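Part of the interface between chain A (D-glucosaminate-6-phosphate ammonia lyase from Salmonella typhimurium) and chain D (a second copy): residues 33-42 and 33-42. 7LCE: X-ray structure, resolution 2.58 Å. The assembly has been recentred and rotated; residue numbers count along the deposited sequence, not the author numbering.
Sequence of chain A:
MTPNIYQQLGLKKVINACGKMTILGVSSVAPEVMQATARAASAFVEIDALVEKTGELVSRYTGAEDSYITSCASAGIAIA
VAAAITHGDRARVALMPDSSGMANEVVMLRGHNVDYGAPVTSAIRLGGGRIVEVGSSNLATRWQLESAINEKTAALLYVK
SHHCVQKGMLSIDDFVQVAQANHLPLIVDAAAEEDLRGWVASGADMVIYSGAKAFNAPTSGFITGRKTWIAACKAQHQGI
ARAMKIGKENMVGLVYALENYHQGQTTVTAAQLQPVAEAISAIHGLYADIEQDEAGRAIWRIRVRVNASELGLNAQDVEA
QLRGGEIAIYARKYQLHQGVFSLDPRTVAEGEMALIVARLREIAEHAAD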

# COMPACT_ATOMS: atom_id res chain seq x y z
N VAL A 33 6.92 -39.84 44.11
CA VAL A 33 6.40 -39.36 42.84
C VAL A 33 7.20 -39.94 41.68
O VAL A 33 6.62 -40.34 40.65
CB VAL A 33 6.39 -37.82 42.82
CG1 VAL A 33 5.86 -37.31 41.49
CG2 VAL A 33 5.55 -37.28 43.96
N MET A 34 8.52 -40.01 41.81
CA MET A 34 9.34 -40.59 40.74
C MET A 34 9.07 -42.08 40.57
O MET A 34 9.26 -42.62 39.48
CB MET A 34 10.82 -40.33 41.00
CG MET A 34 11.26 -38.90 40.71
SD MET A 34 10.61 -38.25 39.15
CE MET A 34 11.54 -39.20 37.95
N GLN A 35 8.67 -42.77 41.64
CA GLN A 35 8.25 -44.16 41.50
C GLN A 35 7.06 -44.27 40.56
O GLN A 35 7.02 -45.14 39.68
CB GLN A 35 7.89 -44.75 42.87
CG GLN A 35 9.06 -45.06 43.77
CD GLN A 35 8.63 -45.75 45.06
OE1 GLN A 35 7.52 -46.26 45.15
NE2 GLN A 35 9.51 -45.75 46.05
N ALA A 36 6.07 -43.39 40.73
CA ALA A 36 4.92 -43.37 39.84
C ALA A 36 5.32 -42.95 38.43
O ALA A 36 4.76 -43.44 37.44
CB ALA A 36 3.84 -42.45 40.39
N THR A 37 6.28 -42.03 38.32
CA THR A 37 6.74 -41.59 37.01
C THR A 37 7.46 -42.71 36.27
O THR A 37 7.27 -42.90 35.07
CB THR A 37 7.65 -40.37 37.15
OG1 THR A 37 6.94 -39.32 37.81
CG2 THR A 37 8.12 -39.88 35.79
N ALA A 38 8.29 -43.48 36.99
CA ALA A 38 9.02 -44.58 36.36
C ALA A 38 8.06 -45.67 35.88
O ALA A 38 8.24 -46.21 34.79
CB ALA A 38 10.04 -45.15 37.34
N ARG A 39 7.06 -46.01 36.69
CA ARG A 39 6.08 -47.00 36.26
C ARG A 39 5.30 -46.50 35.05
O ARG A 39 4.97 -47.28 34.15
CB ARG A 39 5.13 -47.35 37.41
CG ARG A 39 5.82 -48.04 38.58
CD ARG A 39 4.88 -48.31 39.75
NE ARG A 39 3.73 -49.11 39.36
CZ ARG A 39 2.47 -48.74 39.51
NH1 ARG A 39 2.15 -47.58 40.07
NH2 ARG A 39 1.50 -49.54 39.09
N ALA A 40 5.04 -45.19 35.00
CA ALA A 40 4.35 -44.63 33.84
C ALA A 40 5.23 -44.67 32.60
O ALA A 40 4.72 -44.86 31.49
CB ALA A 40 3.91 -43.20 34.13
N ALA A 41 6.54 -44.48 32.77
CA ALA A 41 7.44 -44.50 31.62
C ALA A 41 7.62 -45.91 31.07
O ALA A 41 7.90 -46.07 29.87
CB ALA A 41 8.80 -43.92 32.02
N SER A 42 7.47 -46.93 31.91
CA SER A 42 7.71 -48.31 31.52
C SER A 42 6.48 -49.00 30.93
O SER A 42 6.46 -50.23 30.82
CB SER A 42 8.23 -49.11 32.72
OG SER A 42 9.44 -48.56 33.21
N VAL D 33 17.28 -46.77 32.89
CA VAL D 33 17.27 -45.36 32.52
C VAL D 33 16.39 -44.56 33.48
O VAL D 33 16.75 -43.44 33.88
CB VAL D 33 16.81 -45.19 31.06
CG1 VAL D 33 16.79 -43.73 30.68
CG2 VAL D 33 17.72 -45.97 30.12
N MET D 34 15.24 -45.10 33.86
CA MET D 34 14.37 -44.38 34.78
C MET D 34 14.98 -44.26 36.17
O MET D 34 14.70 -43.30 36.89
CB MET D 34 13.00 -45.06 34.86
CG MET D 34 12.13 -44.81 33.63
SD MET D 34 12.15 -43.08 33.10
CE MET D 34 11.22 -42.30 34.42
N GLN D 35 15.83 -45.22 36.56
CA GLN D 35 16.56 -45.08 37.81
C GLN D 35 17.46 -43.85 37.77
O GLN D 35 17.51 -43.07 38.72
CB GLN D 35 17.39 -46.33 38.09
CG GLN D 35 16.57 -47.53 38.55
CD GLN D 35 17.44 -48.71 38.93
OE1 GLN D 35 18.64 -48.56 39.15
NE2 GLN D 35 16.84 -49.89 38.99
N ALA D 36 18.18 -43.67 36.66
CA ALA D 36 19.01 -42.48 36.50
C ALA D 36 18.17 -41.22 36.42
O ALA D 36 18.57 -40.16 36.92
CB ALA D 36 19.89 -42.62 35.26
N THR D 37 16.99 -41.31 35.80
CA THR D 37 16.11 -40.15 35.72
C THR D 37 15.58 -39.76 37.10
O THR D 37 15.51 -38.58 37.44
CB THR D 37 14.95 -40.43 34.77
OG1 THR D 37 15.48 -40.74 33.47
CG2 THR D 37 14.03 -39.22 34.66
N ALA D 38 15.22 -40.76 37.92
CA ALA D 38 14.71 -40.47 39.25
C ALA D 38 15.78 -39.84 40.13
O ALA D 38 15.50 -38.89 40.87
CB ALA D 38 14.18 -41.75 39.89
N ARG D 39 17.01 -40.35 40.06
CA ARG D 39 18.10 -39.76 40.84
C ARG D 39 18.36 -38.32 40.40
O ARG D 39 18.70 -37.46 41.23
CB ARG D 39 19.36 -40.60 40.70
CG ARG D 39 19.25 -42.00 41.30
CD ARG D 39 20.50 -42.80 41.01
NE ARG D 39 21.70 -42.13 41.52
CZ ARG D 39 22.93 -42.39 41.10
NH1 ARG D 39 23.17 -43.30 40.17
NH2 ARG D 39 23.95 -41.72 41.63
N ALA D 40 18.22 -38.04 39.10
CA ALA D 40 18.39 -36.68 38.62
C ALA D 40 17.26 -35.77 39.10
O ALA D 40 17.48 -34.58 39.34
CB ALA D 40 18.47 -36.66 37.10
N ALA D 41 16.05 -36.32 39.22
CA ALA D 41 14.93 -35.51 39.68
C ALA D 41 15.03 -35.19 41.17
O ALA D 41 14.56 -34.13 41.61
CB ALA D 41 13.61 -36.23 39.39
N SER D 42 15.63 -36.08 41.96
CA SER D 42 15.69 -35.93 43.41
C SER D 42 16.91 -35.15 43.88
O SER D 42 17.24 -35.20 45.07
CB SER D 42 15.65 -37.30 44.08
OG SER D 42 14.45 -37.99 43.78

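The two stretches, each the C-terminal part of a helix that ends at residue 41, pack side by side in a nearly antiparallel fashion, with 150° between their N-to-C directions and axes approaching to 9.9 Å. The register is reciprocal: the CA atoms of Met A34 and Ala D38 lie 5.6 Å apart, as do those of Ala A38 and Met D34. Together the stretches bury 331 Å² against each other, and no hydrogen bond crosses between them.

The contact is therefore one of apolar packing, and it is built around the two methionines, which have more surface covered by the other stretch than any other residue on either side. Met A34 SD sits 3.6 Å from Ala D41 CB, and its CE reaches to 3.7 Å from Ala D38 CA. Closer to the backbone, Met A34 CB meets Ala D38 CB at 3.8 Å. The second copy repeats the pattern: Met D34 SD lies 3.6 Å from Ala A41 CB, Met D34 CE 3.7 Å from Ala A38 CA, and Met D34 CB 3.9 Å from Ala A38 CB. Both methionines adopt the same m, m, m rotamer, a folded conformation that lays the thioether over the facing helix. Small side chains suit the receiving positions, because the single methyl group of Ala A38 or Ala D38 leaves the helix backbone accessible to the methionine methyl. One turn further on, Ala A41 and Ala D41 offer their methyl groups to the sulfur atoms.

Thr A37 and Thr D37 add a smaller share to this packing. Met A34 CE lies 4.1 Å from Thr D37 CG2, and Thr A37 CG2 is 4.2 Å from Met D34 CE. Each threonine thus presents its methyl group to the partner methionine while its hydroxyl is occupied within its own helix: Thr A37 OG1 donates to Val A33 O at 3.0 Å, and Thr D37 OG1 to Val D33 O at the same distance. With chi1 near -60° (m), the buried residue satisfies its polar group locally.

Backbone hydrogen bonds maintain the helices that carry these side chains, including Ala A38 N to Met A34 O and Ala D38 N to Met D34 O, both 2.8 Å. At the end of the chain A helix, Ser A42 OG donates to Ala A38 O at 3.1 Å. The long polar residues Gln A35, Arg A39, Gln D35 and Arg D39 have CA-to-CB bonds pointing away from the opposing stretch, and all four are exposed, leaving the contact to methionine, alanine and threonine.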